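Local structure of thermotoga maritima TmcAL (Thermotoga maritima, 5Y0T) at residues 84-89 with 329-334; 47-53 with 395-399; 91-95 with 353-359; 364-368 with 412-416; 334-339 with 359-365. The protein is a two-subunit member of the HIGH nucleotidyl transferase family in the HUP clan, and holds adenosine-5'-rp-alpha-thio-triphosphate in this model. All coordinates share one frame; numbering follows the deposited sequence.

Interaction 1 (84-89 with 329-334). With EDO (1,2-ethanediol), chain G.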
# COMPACT_ATOMS: atom_id res chain seq x y z
N PHE A 84 -7.72 -18.21 -20.88
CA PHE A 84 -7.40 -19.53 -20.36
C PHE A 84 -8.19 -19.79 -19.09
O PHE A 84 -8.75 -20.87 -18.91
CB PHE A 84 -5.91 -19.66 -20.07
CG PHE A 84 -5.54 -20.97 -19.43
CD1 PHE A 84 -5.53 -22.15 -20.17
CD2 PHE A 84 -5.18 -21.02 -18.08
CE1 PHE A 84 -5.18 -23.37 -19.59
CE2 PHE A 84 -4.83 -22.23 -17.48
CZ PHE A 84 -4.82 -23.40 -18.24
N GLY A 85 -8.22 -18.80 -18.20
CA GLY A 85 -9.01 -18.91 -16.98
C GLY A 85 -10.49 -19.09 -17.27
O GLY A 85 -11.15 -19.93 -16.68
N ALA A 86 -11.01 -18.30 -18.20
CA ALA A 86 -12.43 -18.33 -18.49
C ALA A 86 -12.89 -19.67 -19.07
O ALA A 86 -13.92 -20.20 -18.67
CB ALA A 86 -12.78 -17.19 -19.45
N VAL A 87 -12.13 -20.20 -20.02
CA VAL A 87 -12.48 -21.50 -20.61
C VAL A 87 -12.30 -22.62 -19.56
O VAL A 87 -13.10 -23.55 -19.50
CB VAL A 87 -11.62 -21.76 -21.89
CG1 VAL A 87 -11.79 -23.19 -22.41
CG2 VAL A 87 -11.99 -20.76 -22.98
N CYS A 88 -11.29 -22.51 -18.71
CA CYS A 88 -11.13 -23.54 -17.66
C CYS A 88 -12.35 -23.59 -16.73
O CYS A 88 -12.82 -24.67 -16.37
CB CYS A 88 -9.87 -23.30 -16.83
SG CYS A 88 -8.33 -23.79 -17.61
N VAL A 89 -12.87 -22.43 -16.35
CA VAL A 89 -14.03 -22.37 -15.47
C VAL A 89 -15.26 -22.95 -16.18
O VAL A 89 -15.97 -23.78 -15.62
CB VAL A 89 -14.38 -20.93 -15.02
CG1 VAL A 89 -15.70 -20.91 -14.28
CG2 VAL A 89 -13.27 -20.32 -14.12
N SER A 329 -1.02 -20.60 -11.87
CA SER A 329 -2.42 -20.40 -12.25
C SER A 329 -2.61 -20.63 -13.75
O SER A 329 -3.64 -21.14 -14.18
CB SER A 329 -2.90 -19.01 -11.86
OG SER A 329 -2.80 -18.78 -10.47
N ASN A 330 -1.62 -20.26 -14.56
CA ASN A 330 -1.75 -20.38 -16.01
C ASN A 330 -1.42 -21.78 -16.54
O ASN A 330 -1.55 -22.06 -17.73
CB ASN A 330 -0.88 -19.33 -16.70
CG ASN A 330 -1.51 -17.96 -16.68
OD1 ASN A 330 -2.68 -17.82 -16.29
ND2 ASN A 330 -0.76 -16.93 -17.10
N THR A 331 -0.97 -22.63 -15.63
CA THR A 331 -0.67 -24.04 -15.90
C THR A 331 -1.81 -24.92 -15.37
O THR A 331 -2.41 -25.69 -16.11
CB THR A 331 0.67 -24.46 -15.26
OG1 THR A 331 1.72 -23.65 -15.78
CG2 THR A 331 0.98 -25.92 -15.57
N LYS A 332 -2.07 -24.84 -14.08
CA LYS A 332 -3.11 -25.67 -13.47
C LYS A 332 -4.52 -25.06 -13.57
O LYS A 332 -5.52 -25.76 -13.38
CB LYS A 332 -2.78 -25.92 -11.99
CG LYS A 332 -1.40 -26.55 -11.76
CD LYS A 332 -1.29 -27.07 -10.31
CE LYS A 332 0.02 -27.83 -10.07
NZ LYS A 332 0.10 -28.32 -8.66
N GLY A 333 -4.61 -23.77 -13.85
CA GLY A 333 -5.92 -23.15 -13.97
C GLY A 333 -6.55 -22.76 -12.65
O GLY A 333 -5.92 -22.86 -11.58
N PRO A 334 -7.80 -22.30 -12.70
CA PRO A 334 -8.63 -22.02 -11.51
C PRO A 334 -8.85 -23.28 -10.71
O PRO A 334 -8.98 -24.36 -11.29
CB PRO A 334 -9.95 -21.51 -12.11
CG PRO A 334 -10.00 -22.18 -13.47
CD PRO A 334 -8.56 -22.13 -13.95
C1 EDO G . -7.57 -28.68 -10.53
O1 EDO G . -7.61 -30.05 -10.11
C2 EDO G . -6.70 -28.54 -11.78
O2 EDO G . -5.32 -28.30 -11.40
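This is a buried packing contact without hydrogen bonds across it, in which one side of helix 79-92 meets the C-terminal end of helix 323-332 and the turn leading out of it, with F84, C88 and P334 doing most of the touching. The F84 ring reaches the helix end because CG stands anti to the backbone N (chi1 176°). F84 CE2 lies 3.3 Å from N330 O, approached obliquely, while S329 O sits in the ring plane at the edge, 3.7 Å from F84 CE2. C88 SG covers one face of the same ring, toward the rim, so the phenyl group is held between its own helix and the carbonyls that end the other one. C88, one turn along from F84, and V89 receive the P334 ring: P334 CD is a tight 3.4 Å from C88 CB, and P334 CG is 3.8 Å from V89 CG2. G333, with positive phi, is the first residue to leave the helical conformation, and the turn it makes carries P334 toward C88 and V89. The carbonyl of G333 accepts bonds from Q335 and Q387. Around this core, helix 167-182 packs on F84, helix 72-75 touches S329, N330 and P334, and V89 rests on L68 of strand 66-70.

Interaction 2 (47-53 with 395-399)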
# COMPACT_ATOMS: atom_id res chain seq x y z
N PRO A 47 -11.20 -0.68 -12.25
CA PRO A 47 -12.26 -1.26 -11.41
C PRO A 47 -13.55 -1.34 -12.20
O PRO A 47 -13.76 -0.52 -13.11
CB PRO A 47 -12.40 -0.27 -10.26
CG PRO A 47 -11.95 1.05 -10.85
CD PRO A 47 -10.88 0.70 -11.86
N ALA A 48 -14.42 -2.28 -11.84
CA ALA A 48 -15.76 -2.29 -12.39
C ALA A 48 -16.47 -1.07 -11.85
O ALA A 48 -16.21 -0.62 -10.72
CB ALA A 48 -16.48 -3.57 -12.01
N VAL A 49 -17.34 -0.47 -12.65
CA VAL A 49 -17.90 0.80 -12.24
C VAL A 49 -18.92 0.59 -11.10
O VAL A 49 -19.13 1.49 -10.28
CB VAL A 49 -18.52 1.55 -13.45
CG1 VAL A 49 -19.78 0.82 -13.99
CG2 VAL A 49 -18.80 2.99 -13.07
N ILE A 50 -19.53 -0.60 -11.04
CA ILE A 50 -20.27 -1.06 -9.85
C ILE A 50 -19.83 -2.49 -9.57
O ILE A 50 -19.23 -3.10 -10.45
CB ILE A 50 -21.80 -1.02 -10.02
CG1 ILE A 50 -22.22 -1.78 -11.29
CG2 ILE A 50 -22.32 0.42 -10.07
CD1 ILE A 50 -23.76 -1.77 -11.49
N ASP A 51 -20.11 -3.03 -8.39
CA ASP A 51 -19.39 -4.25 -8.02
C ASP A 51 -20.01 -5.51 -8.61
O ASP A 51 -21.03 -5.46 -9.29
CB ASP A 51 -19.22 -4.36 -6.48
CG ASP A 51 -20.50 -4.71 -5.73
OD1 ASP A 51 -21.53 -5.07 -6.33
OD2 ASP A 51 -20.44 -4.62 -4.48
N LYS A 52 -19.37 -6.65 -8.35
CA LYS A 52 -19.73 -7.88 -9.04
C LYS A 52 -21.08 -8.42 -8.57
O LYS A 52 -21.77 -9.11 -9.31
CB LYS A 52 -18.63 -8.94 -8.84
CG LYS A 52 -18.50 -9.38 -7.38
CD LYS A 52 -17.19 -10.13 -7.14
CE LYS A 52 -17.06 -10.52 -5.66
NZ LYS A 52 -15.77 -11.26 -5.40
N PHE A 53 -21.47 -8.08 -7.34
CA PHE A 53 -22.77 -8.54 -6.84
C PHE A 53 -23.91 -7.83 -7.57
O PHE A 53 -24.92 -8.44 -7.95
CB PHE A 53 -22.84 -8.32 -5.32
CG PHE A 53 -21.73 -9.02 -4.57
CD1 PHE A 53 -21.69 -10.40 -4.51
CD2 PHE A 53 -20.74 -8.29 -3.94
CE1 PHE A 53 -20.66 -11.04 -3.82
CE2 PHE A 53 -19.72 -8.93 -3.25
CZ PHE A 53 -19.69 -10.30 -3.20
N THR A 395 -11.91 -7.61 -3.54
CA THR A 395 -13.20 -7.11 -3.07
C THR A 395 -13.05 -6.15 -1.91
O THR A 395 -13.66 -5.08 -1.87
CB THR A 395 -14.15 -8.28 -2.65
OG1 THR A 395 -14.32 -9.16 -3.76
CG2 THR A 395 -15.52 -7.78 -2.23
N ASN A 396 -12.22 -6.53 -0.94
CA ASN A 396 -12.05 -5.70 0.24
C ASN A 396 -11.39 -4.36 -0.08
O ASN A 396 -11.76 -3.33 0.48
CB ASN A 396 -11.24 -6.46 1.29
CG ASN A 396 -12.02 -7.61 1.90
OD1 ASN A 396 -13.25 -7.65 1.80
ND2 ASN A 396 -11.31 -8.53 2.55
N PHE A 397 -10.42 -4.39 -0.98
CA PHE A 397 -9.74 -3.19 -1.42
C PHE A 397 -10.70 -2.29 -2.20
O PHE A 397 -10.83 -1.10 -1.94
CB PHE A 397 -8.52 -3.56 -2.26
CG PHE A 397 -7.77 -2.37 -2.81
CD1 PHE A 397 -6.88 -1.67 -2.02
CD2 PHE A 397 -7.93 -1.99 -4.15
CE1 PHE A 397 -6.17 -0.57 -2.54
CE2 PHE A 397 -7.22 -0.90 -4.68
CZ PHE A 397 -6.34 -0.20 -3.88
N TYR A 398 -11.38 -2.88 -3.17
CA TYR A 398 -12.36 -2.14 -3.97
C TYR A 398 -13.40 -1.37 -3.13
O TYR A 398 -13.69 -0.20 -3.41
CB TYR A 398 -13.05 -3.14 -4.91
CG TYR A 398 -14.14 -2.58 -5.79
CD1 TYR A 398 -15.45 -2.45 -5.33
CD2 TYR A 398 -13.88 -2.24 -7.12
CE1 TYR A 398 -16.46 -1.97 -6.14
CE2 TYR A 398 -14.90 -1.77 -7.96
CZ TYR A 398 -16.19 -1.64 -7.46
OH TYR A 398 -17.20 -1.16 -8.26
N SER A 399 -13.94 -2.03 -2.10
CA SER A 399 -15.03 -1.44 -1.31
C SER A 399 -14.60 -0.19 -0.54
O SER A 399 -15.44 0.64 -0.19
CB SER A 399 -15.59 -2.49 -0.34
OG SER A 399 -16.04 -3.61 -1.08
O HOH W 1 -17.76 -5.03 -3.32
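The N-terminal approach to helix 52-61, with D51 as its N-cap, packs here against residues 395-399 of helix 381-399, and Y398 makes the largest single contribution. The tyrosine side chain leaves its helix pointing opposite to its own backbone N (chi1 178°), which carries the hydroxyl to the loop backbone. There Y398 OH donates to A48 O at 2.7 Å; the donor stands above the carbonyl plane, 47° out of it, although A48 O itself lies close to the plane of the ring at its edge. P47 CB also meets the ring edge, 3.7 Å from CE2 of Y398, while D51 CB comes obliquely to CE1 of Y398, also at 3.7 Å.

A second, polar grip lies nearer the helix start. K52 runs out extended and crosses T395 at about a right angle, its NZ donating to T395 OG1 at 3.0 Å. Both groups also bind D413, and K52 has E69 as a further salt-bridge partner, so the buried ammonium is likely well compensated. D51 OD2 pairs with R412 and takes a hydrogen bond from a water at 2.9 Å; that water also donates to S399 OG. Helix 412-415 lies against F53, T395 and S399, strand 337-343 touches K52 and F53, and N396 and F397 of helix 381-399 reach the second subunit.

Interaction 3 (91-95 with 353-359)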
# COMPACT_ATOMS: atom_id res chain seq x y z
N ASP A 91 -15.38 -25.00 -18.81
CA ASP A 91 -15.17 -26.42 -18.99
C ASP A 91 -15.32 -27.20 -17.67
O ASP A 91 -15.81 -28.33 -17.66
CB ASP A 91 -13.80 -26.68 -19.60
CG ASP A 91 -13.54 -28.16 -19.81
OD1 ASP A 91 -14.05 -28.71 -20.80
OD2 ASP A 91 -12.82 -28.76 -18.98
N ALA A 92 -14.91 -26.60 -16.56
CA ALA A 92 -14.92 -27.30 -15.27
C ALA A 92 -16.33 -27.51 -14.72
O ALA A 92 -16.54 -28.36 -13.85
CB ALA A 92 -14.08 -26.55 -14.26
N THR A 93 -17.30 -26.74 -15.21
CA THR A 93 -18.68 -26.90 -14.76
C THR A 93 -19.17 -28.30 -15.07
O THR A 93 -20.08 -28.80 -14.40
CB THR A 93 -19.63 -25.92 -15.44
OG1 THR A 93 -19.62 -26.19 -16.85
CG2 THR A 93 -19.20 -24.45 -15.18
N GLY A 94 -18.60 -28.89 -16.12
CA GLY A 94 -18.97 -30.23 -16.55
C GLY A 94 -20.22 -30.25 -17.41
O GLY A 94 -20.68 -31.34 -17.79
N VAL A 95 -20.87 -29.10 -17.56
CA VAL A 95 -22.12 -29.04 -18.34
C VAL A 95 -22.16 -28.15 -19.60
O VAL A 95 -23.08 -28.27 -20.42
CB VAL A 95 -23.27 -28.58 -17.43
CG1 VAL A 95 -23.44 -29.55 -16.25
CG2 VAL A 95 -23.01 -27.16 -16.93
N MET A 353 -24.38 -29.48 -12.09
CA MET A 353 -22.97 -29.13 -11.91
C MET A 353 -22.39 -29.77 -10.66
O MET A 353 -21.24 -30.20 -10.67
CB MET A 353 -22.79 -27.61 -11.83
CG MET A 353 -22.92 -26.91 -13.17
SD MET A 353 -22.94 -25.12 -13.00
CE MET A 353 -21.44 -24.88 -12.05
N ARG A 354 -23.18 -29.85 -9.59
CA ARG A 354 -22.65 -30.46 -8.37
C ARG A 354 -22.30 -31.92 -8.60
O ARG A 354 -21.38 -32.45 -7.98
CB ARG A 354 -23.63 -30.32 -7.21
CG ARG A 354 -23.82 -28.86 -6.76
CD ARG A 354 -24.56 -28.76 -5.43
NE ARG A 354 -25.01 -27.40 -5.15
CZ ARG A 354 -24.25 -26.45 -4.60
NH1 ARG A 354 -24.75 -25.24 -4.39
NH2 ARG A 354 -22.99 -26.71 -4.28
N LYS A 355 -23.01 -32.56 -9.52
CA LYS A 355 -22.67 -33.94 -9.87
C LYS A 355 -21.53 -34.02 -10.88
O LYS A 355 -20.71 -34.94 -10.83
CB LYS A 355 -23.89 -34.68 -10.43
CG LYS A 355 -25.08 -34.77 -9.47
CD LYS A 355 -26.27 -35.45 -10.15
CE LYS A 355 -27.47 -35.62 -9.21
NZ LYS A 355 -28.18 -34.33 -8.91
N LYS A 356 -21.52 -33.11 -11.85
CA LYS A 356 -20.58 -33.24 -12.97
C LYS A 356 -19.32 -32.37 -12.95
O LYS A 356 -18.42 -32.56 -13.77
CB LYS A 356 -21.34 -32.96 -14.27
CG LYS A 356 -22.48 -33.94 -14.54
CD LYS A 356 -22.98 -33.83 -15.98
CE LYS A 356 -23.97 -34.94 -16.33
NZ LYS A 356 -23.39 -36.31 -16.13
N ALA A 357 -19.23 -31.43 -12.01
CA ALA A 357 -18.16 -30.43 -12.08
C ALA A 357 -16.80 -31.05 -11.76
O ALA A 357 -16.73 -32.02 -11.01
CB ALA A 357 -18.42 -29.27 -11.16
N LYS A 358 -15.75 -30.50 -12.35
CA LYS A 358 -14.39 -30.99 -12.14
C LYS A 358 -13.62 -30.13 -11.15
O LYS A 358 -12.46 -30.41 -10.89
CB LYS A 358 -13.62 -31.04 -13.47
CG LYS A 358 -14.39 -31.63 -14.66
CD LYS A 358 -13.69 -31.29 -15.99
CE LYS A 358 -14.56 -31.66 -17.19
NZ LYS A 358 -13.75 -31.70 -18.44
N LEU A 359 -14.25 -29.07 -10.64
CA LEU A 359 -13.66 -28.22 -9.60
C LEU A 359 -14.67 -28.08 -8.48
O LEU A 359 -15.87 -28.13 -8.74
CB LEU A 359 -13.29 -26.83 -10.14
CG LEU A 359 -12.16 -26.71 -11.17
CD1 LEU A 359 -12.06 -25.27 -11.68
CD2 LEU A 359 -10.85 -27.15 -10.54
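A92 O takes the shortest bond of this contact, from K358 N at 2.7 Å: the N-H points almost straight at the oxygen (166°) and lies in the carbonyl plane. The CA of A357 closes on A92 O at 3.2 Å as a CA-H...O contact and makes a second one to T93 O, so the backbone after helix 346-356 runs close along A92 and T93. There T93 OG1 accepts from V95 N in an ST turn, around G94 with its positive phi. K358 stretches back along the surface, extended beyond CG, and its NZ forms a salt bridge with D91 OD2 at 3.1 Å, on the syn side but 33° out of the carboxylate plane; D91 OD1 is held by S184. On the inner side, A92 CB meets L359 CD1 at 3.5 Å. M353 crosses V95 at about a right angle, M353 CG to V95 CG2 3.8 Å, and bends at chi3 (53°), its CE lying near T93 CG2. I337 of strand 337-343 touches A92, A357 and L359, and I34 of strand 32-38 touches V95 and M353.

Interaction 4 (364-368 with 412-416)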
# COMPACT_ATOMS: atom_id res chain seq x y z
N ASN A 364 -21.29 -20.77 -0.50
CA ASN A 364 -21.18 -20.12 0.79
C ASN A 364 -19.71 -19.89 1.11
O ASN A 364 -18.99 -20.82 1.49
CB ASN A 364 -21.85 -21.02 1.84
CG ASN A 364 -22.08 -20.33 3.16
OD1 ASN A 364 -21.40 -19.36 3.51
ND2 ASN A 364 -23.04 -20.86 3.94
N MET A 365 -19.28 -18.63 1.04
CA MET A 365 -17.86 -18.33 1.20
C MET A 365 -17.38 -18.63 2.61
O MET A 365 -16.23 -19.03 2.81
CB MET A 365 -17.58 -16.87 0.83
CG MET A 365 -17.36 -16.63 -0.68
SD MET A 365 -15.87 -17.43 -1.32
CE MET A 365 -14.61 -16.23 -0.84
N SER A 366 -18.25 -18.47 3.60
CA SER A 366 -17.88 -18.77 4.99
C SER A 366 -17.48 -20.23 5.14
O SER A 366 -16.85 -20.60 6.12
CB SER A 366 -19.03 -18.45 5.95
OG SER A 366 -19.27 -17.05 5.99
N LEU A 367 -17.88 -21.06 4.19
CA LEU A 367 -17.52 -22.48 4.20
C LEU A 367 -16.37 -22.88 3.27
O LEU A 367 -16.09 -24.07 3.14
CB LEU A 367 -18.76 -23.32 3.85
CG LEU A 367 -20.02 -23.06 4.69
CD1 LEU A 367 -21.14 -24.02 4.27
CD2 LEU A 367 -19.74 -23.16 6.18
N TYR A 368 -15.74 -21.93 2.57
CA TYR A 368 -14.88 -22.39 1.47
C TYR A 368 -13.71 -23.24 1.95
O TYR A 368 -13.26 -24.12 1.22
CB TYR A 368 -14.39 -21.24 0.60
CG TYR A 368 -13.21 -20.40 1.08
CD1 TYR A 368 -11.92 -20.92 1.13
CD2 TYR A 368 -13.39 -19.06 1.37
CE1 TYR A 368 -10.86 -20.14 1.53
CE2 TYR A 368 -12.32 -18.27 1.75
CZ TYR A 368 -11.06 -18.81 1.82
OH TYR A 368 -10.00 -18.01 2.20
N ARG A 412 -17.40 -8.13 1.90
CA ARG A 412 -18.59 -8.41 1.10
C ARG A 412 -18.61 -9.82 0.51
O ARG A 412 -19.69 -10.37 0.30
CB ARG A 412 -18.77 -7.34 0.01
CG ARG A 412 -19.28 -6.03 0.62
CD ARG A 412 -19.27 -4.87 -0.37
NE ARG A 412 -20.20 -5.04 -1.50
CZ ARG A 412 -21.50 -4.80 -1.43
NH1 ARG A 412 -22.07 -4.46 -0.28
NH2 ARG A 412 -22.26 -4.94 -2.52
N ASP A 413 -17.45 -10.43 0.29
CA ASP A 413 -17.51 -11.83 -0.14
C ASP A 413 -18.15 -12.74 0.90
O ASP A 413 -18.72 -13.77 0.57
CB ASP A 413 -16.13 -12.35 -0.45
CG ASP A 413 -15.64 -11.85 -1.76
OD1 ASP A 413 -14.67 -11.08 -1.75
OD2 ASP A 413 -16.27 -12.18 -2.80
N PHE A 414 -17.97 -12.42 2.17
CA PHE A 414 -18.63 -13.21 3.21
C PHE A 414 -20.03 -12.73 3.57
O PHE A 414 -20.87 -13.54 3.95
CB PHE A 414 -17.70 -13.30 4.42
CG PHE A 414 -16.40 -13.95 4.09
CD1 PHE A 414 -16.30 -15.34 4.01
CD2 PHE A 414 -15.28 -13.19 3.76
CE1 PHE A 414 -15.11 -15.95 3.65
CE2 PHE A 414 -14.07 -13.80 3.40
CZ PHE A 414 -13.98 -15.18 3.36
N SER A 415 -20.27 -11.43 3.47
CA SER A 415 -21.55 -10.90 3.93
C SER A 415 -22.66 -11.02 2.87
O SER A 415 -23.83 -11.12 3.21
CB SER A 415 -21.39 -9.44 4.39
OG SER A 415 -21.18 -8.58 3.29
N ILE A 416 -22.28 -11.03 1.59
CA ILE A 416 -23.25 -11.09 0.50
C ILE A 416 -23.29 -12.50 -0.07
O ILE A 416 -22.31 -12.95 -0.67
CB ILE A 416 -22.90 -10.13 -0.67
CG1 ILE A 416 -22.63 -8.69 -0.19
CG2 ILE A 416 -23.98 -10.21 -1.79
CD1 ILE A 416 -23.76 -8.02 0.55
O HOH W 2 -20.68 -16.24 3.50
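Apolar contacts join M365 and Y368 to F414: M365 CB lies 3.8 Å from F414 CD1, and Y368 CE2 is 3.9 Å from F414 CZ, so these two rings touch at their edges. M365 and D413 run side by side in the same direction, and the methionine chain, bent at both chi2 and chi3, brings its CE near D413 CB.

Carbon also meets backbone polar atoms. The F414 ring comes edge-on, with M365 O 3.4 Å from CE1 of F414 and S366 N 3.7 Å from CD1 of F414, both near the ring plane; M365 CB is 3.3 Å from D413 O.

Polar links are made through water. One molecule donates to F414 O at 2.7 Å and accepts a longer bond from S366 N at 3.3 Å. The carboxylate of D413 is turned to other partners, bridging to K52 and R338 and bonding to T395.

In fold terms, a 3-10 turn that follows the last strand of a beta-alpha-beta unit docks on the one-turn helix 412-415 through an aromatic edge, beside helix 381-399.

Interaction 5 (334-339 with 359-365). With EDO (1,2-ethanediol), chain G.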
# COMPACT_ATOMS: atom_id res chain seq x y z
N PRO A 334 -7.80 -22.30 -12.70
CA PRO A 334 -8.63 -22.02 -11.51
C PRO A 334 -8.85 -23.28 -10.71
O PRO A 334 -8.98 -24.36 -11.29
CB PRO A 334 -9.95 -21.51 -12.11
CG PRO A 334 -10.00 -22.18 -13.47
CD PRO A 334 -8.56 -22.13 -13.95
N GLN A 335 -8.82 -23.17 -9.38
CA GLN A 335 -8.99 -24.33 -8.53
C GLN A 335 -10.41 -24.45 -7.96
O GLN A 335 -10.70 -25.37 -7.21
CB GLN A 335 -7.94 -24.31 -7.41
CG GLN A 335 -6.50 -24.36 -7.95
CD GLN A 335 -6.23 -25.60 -8.79
OE1 GLN A 335 -6.36 -26.72 -8.30
NE2 GLN A 335 -5.84 -25.41 -10.06
N TYR A 336 -11.30 -23.51 -8.31
CA TYR A 336 -12.67 -23.57 -7.77
C TYR A 336 -13.63 -22.88 -8.73
O TYR A 336 -13.23 -22.07 -9.57
CB TYR A 336 -12.77 -22.88 -6.38
CG TYR A 336 -12.14 -21.50 -6.40
CD1 TYR A 336 -12.86 -20.39 -6.83
CD2 TYR A 336 -10.81 -21.33 -6.06
CE1 TYR A 336 -12.26 -19.13 -6.90
CE2 TYR A 336 -10.21 -20.09 -6.13
CZ TYR A 336 -10.93 -18.99 -6.53
OH TYR A 336 -10.29 -17.77 -6.60
N ILE A 337 -14.90 -23.21 -8.59
CA ILE A 337 -15.95 -22.49 -9.28
C ILE A 337 -16.70 -21.64 -8.26
O ILE A 337 -17.37 -22.18 -7.39
CB ILE A 337 -16.93 -23.46 -9.98
CG1 ILE A 337 -16.19 -24.25 -11.07
CG2 ILE A 337 -18.07 -22.66 -10.59
CD1 ILE A 337 -16.91 -25.54 -11.50
N ARG A 338 -16.60 -20.32 -8.38
CA ARG A 338 -17.28 -19.42 -7.45
C ARG A 338 -18.64 -19.03 -8.01
O ARG A 338 -18.71 -18.47 -9.09
CB ARG A 338 -16.43 -18.15 -7.18
CG ARG A 338 -17.18 -17.04 -6.41
CD ARG A 338 -17.19 -17.29 -4.89
NE ARG A 338 -17.94 -16.24 -4.18
CZ ARG A 338 -17.41 -15.08 -3.81
NH1 ARG A 338 -16.12 -14.83 -4.06
NH2 ARG A 338 -18.15 -14.19 -3.16
N ILE A 339 -19.72 -19.30 -7.28
CA ILE A 339 -21.06 -18.92 -7.71
C ILE A 339 -21.37 -17.53 -7.19
O ILE A 339 -21.41 -17.33 -5.99
CB ILE A 339 -22.16 -19.87 -7.16
CG1 ILE A 339 -21.85 -21.35 -7.46
CG2 ILE A 339 -23.55 -19.44 -7.65
CD1 ILE A 339 -21.60 -21.66 -8.89
N LEU A 359 -14.25 -29.07 -10.64
CA LEU A 359 -13.66 -28.22 -9.60
C LEU A 359 -14.67 -28.08 -8.48
O LEU A 359 -15.87 -28.13 -8.74
CB LEU A 359 -13.29 -26.83 -10.14
CG LEU A 359 -12.16 -26.71 -11.17
CD1 LEU A 359 -12.06 -25.27 -11.68
CD2 LEU A 359 -10.85 -27.15 -10.54
N PRO A 360 -14.20 -27.87 -7.23
CA PRO A 360 -15.09 -27.64 -6.09
C PRO A 360 -15.96 -26.41 -6.32
O PRO A 360 -15.46 -25.41 -6.83
CB PRO A 360 -14.12 -27.41 -4.91
CG PRO A 360 -12.85 -28.04 -5.35
CD PRO A 360 -12.78 -27.83 -6.83
N ILE A 361 -17.23 -26.48 -5.95
CA ILE A 361 -18.14 -25.36 -6.13
C ILE A 361 -18.27 -24.60 -4.81
O ILE A 361 -18.57 -25.20 -3.78
CB ILE A 361 -19.52 -25.85 -6.62
CG1 ILE A 361 -19.40 -26.39 -8.04
CG2 ILE A 361 -20.55 -24.72 -6.56
CD1 ILE A 361 -20.50 -27.36 -8.42
N VAL A 362 -18.01 -23.30 -4.85
CA VAL A 362 -18.14 -22.45 -3.67
C VAL A 362 -19.38 -21.58 -3.81
O VAL A 362 -19.45 -20.75 -4.71
CB VAL A 362 -16.88 -21.55 -3.48
CG1 VAL A 362 -17.05 -20.62 -2.27
CG2 VAL A 362 -15.62 -22.41 -3.34
N THR A 363 -20.37 -21.80 -2.96
CA THR A 363 -21.55 -20.93 -2.88
C THR A 363 -21.41 -20.08 -1.63
O THR A 363 -21.43 -18.85 -1.66
CB THR A 363 -22.91 -21.71 -2.86
OG1 THR A 363 -22.82 -22.84 -1.98
CG2 THR A 363 -23.26 -22.21 -4.25
N ASN A 364 -21.29 -20.77 -0.50
CA ASN A 364 -21.18 -20.12 0.79
C ASN A 364 -19.71 -19.89 1.11
O ASN A 364 -18.99 -20.82 1.49
CB ASN A 364 -21.85 -21.02 1.84
CG ASN A 364 -22.08 -20.33 3.16
OD1 ASN A 364 -21.40 -19.36 3.51
ND2 ASN A 364 -23.04 -20.86 3.94
N MET A 365 -19.28 -18.63 1.04
CA MET A 365 -17.86 -18.33 1.20
C MET A 365 -17.38 -18.63 2.61
O MET A 365 -16.23 -19.03 2.81
CB MET A 365 -17.58 -16.87 0.83
CG MET A 365 -17.36 -16.63 -0.68
SD MET A 365 -15.87 -17.43 -1.32
CE MET A 365 -14.61 -16.23 -0.84
C1 EDO G . -7.57 -28.68 -10.53
O1 EDO G . -7.61 -30.05 -10.11
C2 EDO G . -6.70 -28.54 -11.78
O2 EDO G . -5.32 -28.30 -11.40
O HOH W 3 -20.46 -17.18 -3.49
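I337 and V362 centre a parallel pairing of strand 337-343 with the short strand 361-362, joined by three nearly straight hydrogen bonds. I337 N donates to P360 O at 2.9 Å, V362 N to I337 O at 2.8 Å and I339 N to V362 O at 3.0 Å. I337 and I361 share one sheet face, where I339 CG1 touches I361 CG2 at 3.7 Å. On the other face, with V362, R338 bends at chi2 (82°), bringing its guanidinium against the methionine side chain, with M365 CG over the centre of one face, 3.5 Å from R338 CZ. P334 O lies 3.2 Å from L359 CD1; P360 CD sits 3.2 Å from Q335 O, a buried oxygen with no partner in the model. R338 NE donates in the guanidinium plane to a water at 2.8 Å, which donates to I339 O and T363 O, just past strand 361-362. Beyond this shell, D413 forms a salt bridge with R338, and D380 N holds Q335 OE1, while Q335 NE2 bonds G333 O and a 1,2-ethanediol probably from the crystallisation liquor. In this beta-alpha-beta unit, helix 346-356 covers I339, I361 and T363, while helix 381-399 packs against Q335, Y336 and M365.

From the N terminus, interaction 2 opens first, at 47-53, and its loop, closed at 395-399, encloses interactions 1, 3 and 5. Interaction 1 starts on helix 79-92 and closes at 329-334; interaction 3 starts further along the same helix and closes at 353-359, so the two cross. Interaction 5 begins at P334, where interaction 1 ends, and crosses interaction 3, sharing L359 with it. Interaction 4 opens where interaction 5 closes, sharing N364 and M365, and crosses interaction 2. D413 joins interactions 2, 4 and 5 by salt bridges to K52 and R338. Together they tie helix 79-92 and the start of helix 52-61 to the C-terminal beta-alpha-beta unit and the helices after it.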